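Local coordinates for putative peptidoglycan-binding/hydrolysing protein (Peptoclostridium difficile, PDB 5TV7), which probably binds, and perhaps hydrolyses, peptidoglycan of the bacterial cell wall, and is seen here with glutamine hydroxamate bound, at residues Tyr31-Glu34 against Ile40-Glu43; Gln122-Leu127 against Arg171-Thr176; Lys151-Ser156 against Trp166-Arg171. One frame throughout, in Å; residues are numbered along the deposited sequence.

Contact 1 (Tyr31-Glu34 against Ile40-Glu43)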
ATOM      1  N   TYR A  31       7.377   8.697   6.923  1.00 49.92           N
ATOM      2  CA  TYR A  31       7.227   9.542   8.094  1.00 51.82           C
ATOM      3  C   TYR A  31       6.702   8.706   9.234  1.00 52.13           C
ATOM      4  O   TYR A  31       6.118   7.645   9.019  1.00 49.00           O
ATOM      5  CB  TYR A  31       6.172  10.626   7.837  1.00 51.85           C
ATOM      6  CG  TYR A  31       6.538  11.645   6.797  1.00 52.68           C
ATOM      7  CD1 TYR A  31       7.281  12.774   7.142  1.00 56.01           C
ATOM      8  CD2 TYR A  31       6.128  11.502   5.469  1.00 49.59           C
ATOM      9  CE1 TYR A  31       7.616  13.726   6.196  1.00 57.21           C
ATOM     10  CE2 TYR A  31       6.463  12.451   4.517  1.00 51.07           C
ATOM     11  CZ  TYR A  31       7.209  13.556   4.886  1.00 54.79           C
ATOM     12  OH  TYR A  31       7.555  14.504   3.960  1.00 58.52           O
ATOM     13  N   THR A  32       6.926   9.182  10.449  1.00 55.20           N
ATOM     14  CA  THR A  32       6.317   8.587  11.615  1.00 56.17           C
ATOM     15  C   THR A  32       5.037   9.407  11.764  1.00 56.69           C
ATOM     16  O   THR A  32       4.965  10.544  11.265  1.00 56.10           O
ATOM     17  CB  THR A  32       7.181   8.730  12.876  1.00 60.58           C
ATOM     18  OG1 THR A  32       7.460  10.113  13.102  1.00 63.20           O
ATOM     19  CG2 THR A  32       8.494   7.961  12.724  1.00 61.79           C
ATOM     20  N   TYR A  33       4.036   8.842  12.432  1.00 56.29           N
ATOM     21  CA  TYR A  33       2.770   9.538  12.637  1.00 58.00           C
ATOM     22  C   TYR A  33       2.984  10.925  13.266  1.00 62.58           C
ATOM     23  O   TYR A  33       2.394  11.906  12.817  1.00 62.35           O
ATOM     24  CB  TYR A  33       1.816   8.674  13.470  1.00 58.88           C
ATOM     25  CG  TYR A  33       0.504   9.334  13.835  1.00 60.58           C
ATOM     26  CD1 TYR A  33      -0.382   9.757  12.849  1.00 59.63           C
ATOM     27  CD2 TYR A  33       0.126   9.489  15.170  1.00 64.93           C
ATOM     28  CE1 TYR A  33      -1.591  10.349  13.179  1.00 62.26           C
ATOM     29  CE2 TYR A  33      -1.081  10.082  15.515  1.00 66.52           C
ATOM     30  CZ  TYR A  33      -1.938  10.507  14.517  1.00 65.51           C
ATOM     31  OH  TYR A  33      -3.137  11.088  14.855  1.00 68.67           O
ATOM     32  N   GLU A  34       3.854  11.012  14.269  1.00 66.38           N
ATOM     33  CA  GLU A  34       4.110  12.311  14.904  1.00 71.34           C
ATOM     34  C   GLU A  34       4.844  13.301  13.980  1.00 70.85           C
ATOM     35  O   GLU A  34       4.621  14.504  14.077  1.00 73.38           O
ATOM     36  CB  GLU A  34       4.828  12.160  16.252  1.00 76.97           C
ATOM     37  CG  GLU A  34       6.184  11.476  16.218  1.00 79.32           C
ATOM     38  CD  GLU A  34       6.872  11.482  17.576  1.00 85.97           C
ATOM     39  OE1 GLU A  34       6.382  12.161  18.509  1.00 90.15           O
ATOM     40  OE2 GLU A  34       7.920  10.815  17.709  1.00 90.22           O
ATOM     41  N   ILE A  40      -1.621  14.115   6.256  1.00 59.87           N
ATOM     42  CA  ILE A  40      -1.314  12.692   6.354  1.00 55.70           C
ATOM     43  C   ILE A  40      -1.708  12.188   7.752  1.00 56.10           C
ATOM     44  O   ILE A  40      -2.224  11.084   7.887  1.00 53.44           O
ATOM     45  CB  ILE A  40       0.182  12.427   6.043  1.00 54.17           C
ATOM     46  CG1 ILE A  40       0.524  12.912   4.625  1.00 54.56           C
ATOM     47  CG2 ILE A  40       0.534  10.955   6.205  1.00 51.86           C
ATOM     48  CD1 ILE A  40      -0.310  12.289   3.514  1.00 52.19           C
ATOM     49  N   ARG A  41      -1.481  13.000   8.787  1.00 59.61           N
ATOM     50  CA  ARG A  41      -1.875  12.612  10.148  1.00 61.41           C
ATOM     51  C   ARG A  41      -3.382  12.418  10.269  1.00 61.19           C
ATOM     52  O   ARG A  41      -3.834  11.478  10.912  1.00 59.41           O
ATOM     53  CB  ARG A  41      -1.419  13.639  11.179  1.00 66.91           C
ATOM     54  CG  ARG A  41       0.061  13.583  11.513  1.00 68.36           C
ATOM     55  CD  ARG A  41       0.453  14.674  12.502  1.00 73.56           C
ATOM     56  NE  ARG A  41      -0.416  14.710  13.686  1.00 76.44           N
ATOM     57  CZ  ARG A  41      -0.293  13.934  14.768  1.00 77.94           C
ATOM     58  NH1 ARG A  41      -1.149  14.071  15.784  1.00 81.29           N
ATOM     59  NH2 ARG A  41       0.670  13.020  14.855  1.00 75.79           N
ATOM     60  N   ASP A  42      -4.148  13.310   9.648  1.00 63.04           N
ATOM     61  CA  ASP A  42      -5.616  13.232   9.692  1.00 65.28           C
ATOM     62  C   ASP A  42      -6.134  12.025   8.929  1.00 61.94           C
ATOM     63  O   ASP A  42      -7.102  11.396   9.342  1.00 60.32           O
ATOM     64  CB  ASP A  42      -6.240  14.507   9.124  1.00 68.78           C
ATOM     65  CG  ASP A  42      -5.892  15.741   9.941  1.00 75.02           C
ATOM     66  OD1 ASP A  42      -5.767  15.629  11.186  1.00 77.31           O
ATOM     67  OD2 ASP A  42      -5.754  16.828   9.334  1.00 79.26           O
ATOM     68  N   GLU A  43      -5.481  11.713   7.815  1.00 60.16           N
ATOM     69  CA  GLU A  43      -5.872  10.571   7.003  1.00 58.49           C
ATOM     70  C   GLU A  43      -5.626   9.282   7.815  1.00 54.18           C
ATOM     71  O   GLU A  43      -6.479   8.397   7.854  1.00 50.87           O
ATOM     72  CB  GLU A  43      -5.084  10.567   5.688  1.00 60.59           C
ATOM     73  CG  GLU A  43      -5.650   9.636   4.625  1.00 63.62           C
ATOM     74  CD  GLU A  43      -4.763   9.503   3.386  1.00 65.95           C
ATOM     75  OE1 GLU A  43      -3.724  10.199   3.279  1.00 68.45           O
ATOM     76  OE2 GLU A  43      -5.111   8.678   2.512  1.00 68.03           O
TER

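Contact 2 (Gln122-Leu127 against Arg171-Thr176)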
ATOM      1  N   GLN A 122      -1.094  -1.943  -0.289  1.00 24.90           N
ATOM      2  CA  GLN A 122      -1.266  -0.499  -0.419  1.00 25.67           C
ATOM      3  C   GLN A 122      -0.264   0.099  -1.394  1.00 25.79           C
ATOM      4  O   GLN A 122      -0.599   1.004  -2.151  1.00 27.09           O
ATOM      5  CB  GLN A 122      -1.177   0.180   0.954  1.00 26.13           C
ATOM      6  CG  GLN A 122      -2.427  -0.090   1.781  1.00 26.58           C
ATOM      7  CD  GLN A 122      -2.310   0.312   3.234  1.00 28.51           C
ATOM      8  OE1 GLN A 122      -1.207   0.421   3.799  1.00 29.71           O
ATOM      9  NE2 GLN A 122      -3.458   0.511   3.863  1.00 29.27           N
ATOM     10  N   ILE A 123       0.964  -0.399  -1.350  1.00 25.55           N
ATOM     11  CA  ILE A 123       1.983   0.044  -2.262  1.00 26.93           C
ATOM     12  C   ILE A 123       1.583  -0.294  -3.697  1.00 26.39           C
ATOM     13  O   ILE A 123       1.632   0.563  -4.555  1.00 26.48           O
ATOM     14  CB  ILE A 123       3.349  -0.543  -1.908  1.00 27.74           C
ATOM     15  CG1 ILE A 123       3.882   0.187  -0.671  1.00 29.32           C
ATOM     16  CG2 ILE A 123       4.312  -0.384  -3.077  1.00 28.07           C
ATOM     17  CD1 ILE A 123       5.032  -0.502   0.010  1.00 31.35           C
HETATM   18  N   MSE A 124       1.150  -1.519  -3.929  1.00 26.16           N
HETATM   19  CA  MSE A 124       0.743  -1.947  -5.277  1.00 27.89           C
HETATM   20  C   MSE A 124      -0.478  -1.201  -5.785  1.00 28.79           C
HETATM   21  O   MSE A 124      -0.521  -0.786  -6.950  1.00 30.28           O
HETATM   22  CB  MSE A 124       0.524  -3.459  -5.262  1.00 28.73           C
HETATM   23  CG  MSE A 124       1.884  -4.141  -5.158  1.00 29.74           C
HETATM   24 SE   MSE A 124       1.727  -6.074  -5.433  1.00 32.29          SE
HETATM   25  CE  MSE A 124       0.892  -6.500  -3.735  1.00 31.77           C
ATOM     26  N   LEU A 125      -1.472  -1.012  -4.923  1.00 28.36           N
ATOM     27  CA  LEU A 125      -2.686  -0.268  -5.304  1.00 28.56           C
ATOM     28  C   LEU A 125      -2.316   1.175  -5.650  1.00 30.01           C
ATOM     29  O   LEU A 125      -2.798   1.729  -6.650  1.00 29.29           O
ATOM     30  CB  LEU A 125      -3.725  -0.307  -4.191  1.00 28.13           C
ATOM     31  CG  LEU A 125      -4.395  -1.648  -3.943  1.00 28.67           C
ATOM     32  CD1 LEU A 125      -5.099  -1.654  -2.593  1.00 29.65           C
ATOM     33  CD2 LEU A 125      -5.381  -1.966  -5.059  1.00 29.35           C
ATOM     34  N   THR A 126      -1.420   1.763  -4.858  1.00 29.74           N
ATOM     35  CA  THR A 126      -0.974   3.128  -5.128  1.00 30.96           C
ATOM     36  C   THR A 126      -0.255   3.234  -6.492  1.00 32.69           C
ATOM     37  O   THR A 126      -0.466   4.209  -7.213  1.00 33.10           O
ATOM     38  CB  THR A 126      -0.118   3.683  -3.986  1.00 30.60           C
ATOM     39  OG1 THR A 126      -0.871   3.617  -2.768  1.00 29.95           O
ATOM     40  CG2 THR A 126       0.257   5.116  -4.254  1.00 33.30           C
ATOM     41  N   LEU A 127       0.558   2.232  -6.851  1.00 32.88           N
ATOM     42  CA  LEU A 127       1.218   2.211  -8.171  1.00 34.84           C
ATOM     43  C   LEU A 127       0.222   2.186  -9.325  1.00 34.79           C
ATOM     44  O   LEU A 127       0.514   2.701 -10.397  1.00 37.86           O
ATOM     45  CB  LEU A 127       2.143   1.004  -8.326  1.00 34.91           C
ATOM     46  CG  LEU A 127       3.526   1.087  -7.712  1.00 35.69           C
ATOM     47  CD1 LEU A 127       4.185  -0.282  -7.738  1.00 36.26           C
ATOM     48  CD2 LEU A 127       4.363   2.114  -8.470  1.00 37.05           C
ATOM     49  N   ARG A 171       0.910  -9.200 -11.158  1.00 35.77           N
ATOM     50  CA  ARG A 171       1.144  -9.186 -12.610  1.00 38.27           C
ATOM     51  C   ARG A 171       1.160  -7.776 -13.184  1.00 38.00           C
ATOM     52  O   ARG A 171       1.919  -7.497 -14.098  1.00 39.62           O
ATOM     53  CB  ARG A 171       0.106 -10.029 -13.354  1.00 39.42           C
ATOM     54  CG  ARG A 171       0.283 -11.510 -13.123  1.00 41.51           C
ATOM     55  CD  ARG A 171      -0.833 -12.314 -13.753  1.00 42.92           C
ATOM     56  NE  ARG A 171      -0.723 -13.722 -13.373  1.00 45.71           N
ATOM     57  CZ  ARG A 171       0.016 -14.640 -14.002  1.00 48.20           C
ATOM     58  NH1 ARG A 171       0.733 -14.337 -15.079  1.00 50.40           N
ATOM     59  NH2 ARG A 171       0.028 -15.888 -13.548  1.00 49.77           N
ATOM     60  N   LEU A 172       0.336  -6.897 -12.625  1.00 36.46           N
ATOM     61  CA  LEU A 172       0.248  -5.515 -13.096  1.00 36.76           C
ATOM     62  C   LEU A 172       1.359  -4.607 -12.586  1.00 36.82           C
ATOM     63  O   LEU A 172       1.665  -3.623 -13.225  1.00 38.92           O
ATOM     64  CB  LEU A 172      -1.106  -4.915 -12.706  1.00 35.78           C
ATOM     65  CG  LEU A 172      -2.316  -5.543 -13.408  1.00 35.80           C
ATOM     66  CD1 LEU A 172      -3.601  -5.073 -12.751  1.00 35.09           C
ATOM     67  CD2 LEU A 172      -2.309  -5.226 -14.897  1.00 35.94           C
ATOM     68  N   THR A 173       1.949  -4.924 -11.438  1.00 34.89           N
ATOM     69  CA  THR A 173       2.985  -4.063 -10.870  1.00 35.68           C
ATOM     70  C   THR A 173       4.418  -4.563 -11.039  1.00 36.18           C
ATOM     71  O   THR A 173       5.350  -3.812 -10.783  1.00 37.44           O
ATOM     72  CB  THR A 173       2.695  -3.757  -9.397  1.00 35.04           C
ATOM     73  OG1 THR A 173       2.626  -4.976  -8.651  1.00 33.91           O
ATOM     74  CG2 THR A 173       1.372  -2.996  -9.282  1.00 34.52           C
ATOM     75  N   ASP A 174       4.590  -5.811 -11.478  1.00 37.41           N
ATOM     76  CA  ASP A 174       5.917  -6.362 -11.767  1.00 39.07           C
ATOM     77  C   ASP A 174       6.117  -6.168 -13.276  1.00 41.81           C
ATOM     78  O   ASP A 174       5.480  -6.858 -14.071  1.00 43.67           O
ATOM     79  CB  ASP A 174       5.989  -7.845 -11.389  1.00 38.77           C
ATOM     80  CG  ASP A 174       7.399  -8.446 -11.546  1.00 41.28           C
ATOM     81  OD1 ASP A 174       8.218  -7.925 -12.342  1.00 41.75           O
ATOM     82  OD2 ASP A 174       7.666  -9.475 -10.878  1.00 39.84           O
ATOM     83  N   PRO A 175       7.024  -5.260 -13.680  1.00 44.48           N
ATOM     84  CA  PRO A 175       7.206  -5.007 -15.121  1.00 47.14           C
ATOM     85  C   PRO A 175       7.678  -6.209 -15.949  1.00 51.21           C
ATOM     86  O   PRO A 175       7.416  -6.255 -17.147  1.00 52.48           O
ATOM     87  CB  PRO A 175       8.250  -3.889 -15.151  1.00 47.67           C
ATOM     88  CG  PRO A 175       9.018  -4.042 -13.879  1.00 46.99           C
ATOM     89  CD  PRO A 175       8.039  -4.559 -12.865  1.00 44.98           C
ATOM     90  N   THR A 176       8.344  -7.177 -15.316  1.00 53.77           N
ATOM     91  CA  THR A 176       8.831  -8.365 -16.020  1.00 57.45           C
ATOM     92  C   THR A 176       7.712  -9.344 -16.347  1.00 60.49           C
ATOM     93  O   THR A 176       7.939 -10.303 -17.079  1.00 63.66           O
ATOM     94  CB  THR A 176       9.899  -9.125 -15.200  1.00 57.84           C
ATOM     95  OG1 THR A 176       9.302  -9.715 -14.037  1.00 56.64           O
ATOM     96  CG2 THR A 176      11.032  -8.195 -14.785  1.00 57.60           C
TER

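Contact 3 (Lys151-Ser156 against Trp166-Arg171)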
ATOM      1  N   LYS A 151     -13.378  -4.770  -9.534  1.00 32.31           N
ATOM      2  CA  LYS A 151     -14.351  -4.524 -10.601  1.00 34.89           C
ATOM      3  C   LYS A 151     -13.642  -4.229 -11.916  1.00 34.58           C
ATOM      4  O   LYS A 151     -14.008  -4.770 -12.949  1.00 36.17           O
ATOM      5  CB  LYS A 151     -15.302  -3.390 -10.250  1.00 37.98           C
ATOM      6  CG  LYS A 151     -16.326  -3.767  -9.188  1.00 40.31           C
ATOM      7  CD  LYS A 151     -17.166  -2.562  -8.781  1.00 43.66           C
ATOM      8  CE  LYS A 151     -18.288  -2.945  -7.820  1.00 46.63           C
ATOM      9  NZ  LYS A 151     -19.039  -1.725  -7.397  1.00 51.25           N
ATOM     10  N   LYS A 152     -12.600  -3.412 -11.871  1.00 32.41           N
ATOM     11  CA  LYS A 152     -11.872  -3.083 -13.079  1.00 33.16           C
ATOM     12  C   LYS A 152     -11.311  -4.324 -13.780  1.00 34.17           C
ATOM     13  O   LYS A 152     -11.375  -4.419 -15.009  1.00 33.35           O
ATOM     14  CB  LYS A 152     -10.725  -2.098 -12.791  1.00 32.79           C
ATOM     15  CG  LYS A 152      -9.881  -1.739 -14.020  1.00 33.62           C
ATOM     16  CD  LYS A 152      -8.915  -0.596 -13.734  1.00 33.87           C
ATOM     17  CE  LYS A 152      -8.158  -0.164 -14.984  1.00 35.40           C
ATOM     18  NZ  LYS A 152      -7.208   0.957 -14.706  1.00 35.59           N
ATOM     19  N   TYR A 153     -10.784  -5.270 -12.999  1.00 33.34           N
ATOM     20  CA  TYR A 153     -10.161  -6.455 -13.582  1.00 35.17           C
ATOM     21  C   TYR A 153     -10.986  -7.735 -13.637  1.00 36.04           C
ATOM     22  O   TYR A 153     -10.444  -8.795 -13.893  1.00 37.87           O
ATOM     23  CB  TYR A 153      -8.786  -6.673 -12.937  1.00 33.91           C
ATOM     24  CG  TYR A 153      -7.887  -5.524 -13.274  1.00 33.77           C
ATOM     25  CD1 TYR A 153      -7.354  -5.405 -14.553  1.00 35.07           C
ATOM     26  CD2 TYR A 153      -7.612  -4.522 -12.347  1.00 32.95           C
ATOM     27  CE1 TYR A 153      -6.563  -4.332 -14.898  1.00 35.67           C
ATOM     28  CE2 TYR A 153      -6.807  -3.443 -12.680  1.00 33.41           C
ATOM     29  CZ  TYR A 153      -6.291  -3.356 -13.958  1.00 34.44           C
ATOM     30  OH  TYR A 153      -5.499  -2.304 -14.308  1.00 37.10           O
ATOM     31  N   GLY A 154     -12.289  -7.635 -13.431  1.00 36.50           N
ATOM     32  CA  GLY A 154     -13.159  -8.806 -13.529  1.00 38.68           C
ATOM     33  C   GLY A 154     -13.057  -9.840 -12.416  1.00 38.19           C
ATOM     34  O   GLY A 154     -13.440 -10.998 -12.610  1.00 40.35           O
ATOM     35  N   LEU A 155     -12.539  -9.423 -11.264  1.00 35.28           N
ATOM     36  CA  LEU A 155     -12.460 -10.279 -10.092  1.00 34.97           C
ATOM     37  C   LEU A 155     -13.722 -10.045  -9.264  1.00 35.03           C
ATOM     38  O   LEU A 155     -14.350  -8.997  -9.379  1.00 32.75           O
ATOM     39  CB  LEU A 155     -11.246  -9.895  -9.232  1.00 33.53           C
ATOM     40  CG  LEU A 155      -9.853 -10.025  -9.887  1.00 34.35           C
ATOM     41  CD1 LEU A 155      -8.783  -9.413  -8.996  1.00 34.04           C
ATOM     42  CD2 LEU A 155      -9.517 -11.468 -10.206  1.00 35.39           C
ATOM     43  N   SER A 156     -14.099 -11.026  -8.446  1.00 34.39           N
ATOM     44  CA  SER A 156     -15.211 -10.853  -7.524  1.00 33.91           C
ATOM     45  C   SER A 156     -14.854  -9.680  -6.594  1.00 32.40           C
ATOM     46  O   SER A 156     -13.773  -9.638  -6.004  1.00 30.22           O
ATOM     47  CB  SER A 156     -15.471 -12.128  -6.727  1.00 34.53           C
ATOM     48  OG  SER A 156     -16.088 -13.094  -7.543  1.00 36.52           O
ATOM     49  N   TRP A 166      -4.206 -10.979  -5.268  1.00 28.95           N
ATOM     50  CA  TRP A 166      -2.746 -10.824  -5.155  1.00 29.37           C
ATOM     51  C   TRP A 166      -2.103 -11.069  -6.490  1.00 30.01           C
ATOM     52  O   TRP A 166      -1.206 -10.341  -6.888  1.00 31.14           O
ATOM     53  CB  TRP A 166      -2.127 -11.813  -4.191  1.00 30.21           C
ATOM     54  CG  TRP A 166      -2.295 -11.546  -2.742  1.00 29.60           C
ATOM     55  CD1 TRP A 166      -2.880 -12.372  -1.830  1.00 30.63           C
ATOM     56  CD2 TRP A 166      -1.841 -10.402  -2.020  1.00 28.85           C
ATOM     57  NE1 TRP A 166      -2.798 -11.818  -0.577  1.00 31.58           N
ATOM     58  CE2 TRP A 166      -2.168 -10.606  -0.666  1.00 30.03           C
ATOM     59  CE3 TRP A 166      -1.179  -9.224  -2.383  1.00 29.63           C
ATOM     60  CZ2 TRP A 166      -1.879  -9.667   0.329  1.00 30.52           C
ATOM     61  CZ3 TRP A 166      -0.873  -8.295  -1.388  1.00 29.52           C
ATOM     62  CH2 TRP A 166      -1.229  -8.523  -0.052  1.00 29.27           C
ATOM     63  N   ASP A 167      -2.570 -12.107  -7.180  1.00 31.41           N
ATOM     64  CA  ASP A 167      -2.021 -12.482  -8.474  1.00 32.87           C
ATOM     65  C   ASP A 167      -2.157 -11.355  -9.482  1.00 33.27           C
ATOM     66  O   ASP A 167      -1.201 -11.033 -10.206  1.00 33.57           O
ATOM     67  CB  ASP A 167      -2.733 -13.730  -8.988  1.00 35.60           C
ATOM     68  CG  ASP A 167      -2.249 -14.162 -10.356  1.00 38.31           C
ATOM     69  OD1 ASP A 167      -1.097 -14.631 -10.487  1.00 40.10           O
ATOM     70  OD2 ASP A 167      -3.047 -14.057 -11.312  1.00 40.72           O
ATOM     71  N   LYS A 168      -3.330 -10.727  -9.503  1.00 33.09           N
ATOM     72  CA  LYS A 168      -3.591  -9.655 -10.455  1.00 33.43           C
ATOM     73  C   LYS A 168      -2.745  -8.430 -10.099  1.00 32.08           C
ATOM     74  O   LYS A 168      -2.138  -7.823 -10.965  1.00 33.38           O
ATOM     75  CB  LYS A 168      -5.093  -9.321 -10.517  1.00 34.76           C
ATOM     76  CG  LYS A 168      -5.497  -8.502 -11.730  1.00 38.71           C
ATOM     77  CD  LYS A 168      -5.391  -9.325 -13.013  1.00 42.48           C
ATOM     78  CE  LYS A 168      -5.521  -8.445 -14.238  1.00 46.92           C
ATOM     79  NZ  LYS A 168      -5.098  -9.137 -15.494  1.00 50.27           N
ATOM     80  N   LEU A 169      -2.679  -8.088  -8.817  1.00 30.80           N
ATOM     81  CA  LEU A 169      -1.848  -6.971  -8.375  1.00 30.46           C
ATOM     82  C   LEU A 169      -0.398  -7.187  -8.761  1.00 30.82           C
ATOM     83  O   LEU A 169       0.268  -6.277  -9.262  1.00 30.22           O
ATOM     84  CB  LEU A 169      -1.936  -6.805  -6.848  1.00 30.29           C
ATOM     85  CG  LEU A 169      -3.219  -6.159  -6.335  1.00 30.00           C
ATOM     86  CD1 LEU A 169      -3.313  -6.305  -4.825  1.00 29.77           C
ATOM     87  CD2 LEU A 169      -3.269  -4.700  -6.756  1.00 29.74           C
ATOM     88  N   GLY A 170       0.084  -8.403  -8.516  1.00 31.90           N
ATOM     89  CA  GLY A 170       1.462  -8.766  -8.834  1.00 33.62           C
ATOM     90  C   GLY A 170       1.796  -8.678 -10.311  1.00 34.63           C
ATOM     91  O   GLY A 170       2.838  -8.141 -10.676  1.00 35.07           O
ATOM     92  N   ARG A 171       0.910  -9.200 -11.158  1.00 35.77           N
ATOM     93  CA  ARG A 171       1.144  -9.186 -12.610  1.00 38.27           C
ATOM     94  C   ARG A 171       1.160  -7.776 -13.184  1.00 38.00           C
ATOM     95  O   ARG A 171       1.919  -7.497 -14.098  1.00 39.62           O
ATOM     96  CB  ARG A 171       0.106 -10.029 -13.354  1.00 39.42           C
ATOM     97  CG  ARG A 171       0.283 -11.510 -13.123  1.00 41.51           C
ATOM     98  CD  ARG A 171      -0.833 -12.314 -13.753  1.00 42.92           C
ATOM     99  NE  ARG A 171      -0.723 -13.722 -13.373  1.00 45.71           N
ATOM    100  CZ  ARG A 171       0.016 -14.640 -14.002  1.00 48.20           C
ATOM    101  NH1 ARG A 171       0.733 -14.337 -15.079  1.00 50.40           N
ATOM    102  NH2 ARG A 171       0.028 -15.888 -13.548  1.00 49.77           N
TER

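Contact 1 (Tyr31-Glu34 against Ile40-Glu43)
Tyr33 and Arg41 join the turn that leaves strand 26-32 to helix 38-46 by a cation-pi stack, in a strand-turn-helix unit of the putative peptidoglycan-binding domain. The guanidinium of Arg41 lies over one face of the Tyr33 ring, its CZ 4.1 Å from the ring centroid and the two planes 29° apart. NH2 is the part centred over the ring, whereas CZ of Tyr33 sits toward the rim of the guanidinium. A phenol suits this place because its pi face can attract the positive charge while covering the flat group. With CG anti to the backbone N (chi1 176°), Tyr33 also brings its ring edge to the helix backbone, where CE1 lies 3.4 Å from Arg41 O in the plane of the ring.

The aliphatic part of Arg41 packs too: CB is 3.9 Å from Tyr33 CE1. Its chain bends at chi3 (51°), which turns the guanidinium back over the ring. Gln38 adds a weak hydrogen bond to NE, and His44, from the same helix, meets the Tyr33 ring.

One hydrogen bond spans the two segments: Arg41 NH2 donates to Tyr33 O at 2.9 Å, reaching the oxygen from above the carbonyl plane.

Contact 2 (Gln122-Leu127 against Arg171-Thr176)
Thr173, in the last turn of helix 163-173, sets its small branched side chain against Met124 and Leu127 of helix 116-127. Its hydroxyl oxygen meets the selenomethionine, with OG1 3.5 Å from Met124 SE. The methyl branch goes to the backbone instead, CG2 lying 3.7 Å from Met124 O, and Leu127 CD1 closes on Thr173 CB at 4.1 Å. These are van der Waals contacts, and the side chains of Met124 and Thr173 cross at about a right angle. Threonine fits because its methyl packs on the neighbouring helix while the hydroxyl, though touching Met124, spends its hydrogen bond on its own helix.

That bond goes to Leu169 O; chi1 of 59° places OG1 between the backbone N and the carbonyl carbon, facing back along the helix. Just beyond, Asp174 leaves helical geometry and forms an Asx turn, its OD1 accepting from Thr176 N at 3.1 Å and from Thr176 OG1 at 2.7 Å, while OD2 binds the backbone N of Tyr86.

Val84 of strand 78-87 touches Met124, Leu127 and Thr173 together, so the two helices pack on the antiparallel sheet, with Leu26 of strand 26-32 against Leu127 and Trp166 and Leu169 against Met124.

Contact 3 (Lys151-Ser156 against Trp166-Arg171)
The Tyr153 ring meets the aliphatic chain of Lys168 obliquely, CD1 of the ring lying 3.6 Å from Lys168 CE, while CG of Lys152 covers one ring face toward the rim. The rings of Tyr153 and Phe149 also meet, their planes inclined at about 50°. The other flat group, the guanidinium of Arg171, has the carboxylate carbon of Asp167 at its edge, in plane. Its NE donates to both carboxylate oxygens on their syn sides, tilted out of the carboxylate plane, 3.0 Å to OD1 and 3.1 Å to OD2 of Asp167, a salt bridge one turn along the helix. Asp167 OD1 is also hydrogen-bonded to Tyr86 OH, tying this pair to strand 78-87.

Between the segments the contact is hydrophobic. Lys168 supplies its methylenes: CG rests 4.0 Å from Tyr153 CB, and CB meets Leu155 CD1 at 4.0 Å. The lysine bends at chi2 (69°), which folds CE back against the tyrosine. A long lysine suits this surface position, since its carbon chain can cover neighbouring residues and its amino group can lie at the periphery. Leu155 also packs on Phe149, Gln150, Ala164 and Thr165, and its side chain is about 6 Å from the bound glutamine hydroxamate.

The chain reaches Leu155 by closing helix 140-152 with a Schellman motif: Gly154, at positive phi (72°), is the C-prime residue, and Leu155 N bonds to Gln150 O. Such a helix end, leading into the loop that supplies Asp158, Ile160 and Gly162 to the ligand pocket and on to helix 163-173, belongs here to the helical putative peptidoglycan-binding domain.

Contact 1 comes first along the chain, where the chain passes from strand 26-32 to helix 38-46. Contacts 2 and 3 follow in the helical part, contact 3 falling within the span that contact 2 closes and meeting it at Arg171. Contact 1 stands apart, its centre 24 Å from that of contact 2 and 29 Å from that of contact 3, across the chain's centre. Contacts 2 and 3, with centres 11 Å apart, share helix 163-173, and Leu172 CD1 touches Tyr153 CZ at 3.4 Å. This helix therefore packs against helix 116-127 and the end of helix 140-152, linking the sheet-backed core to the neighbourhood of the glutamine hydroxamate pocket.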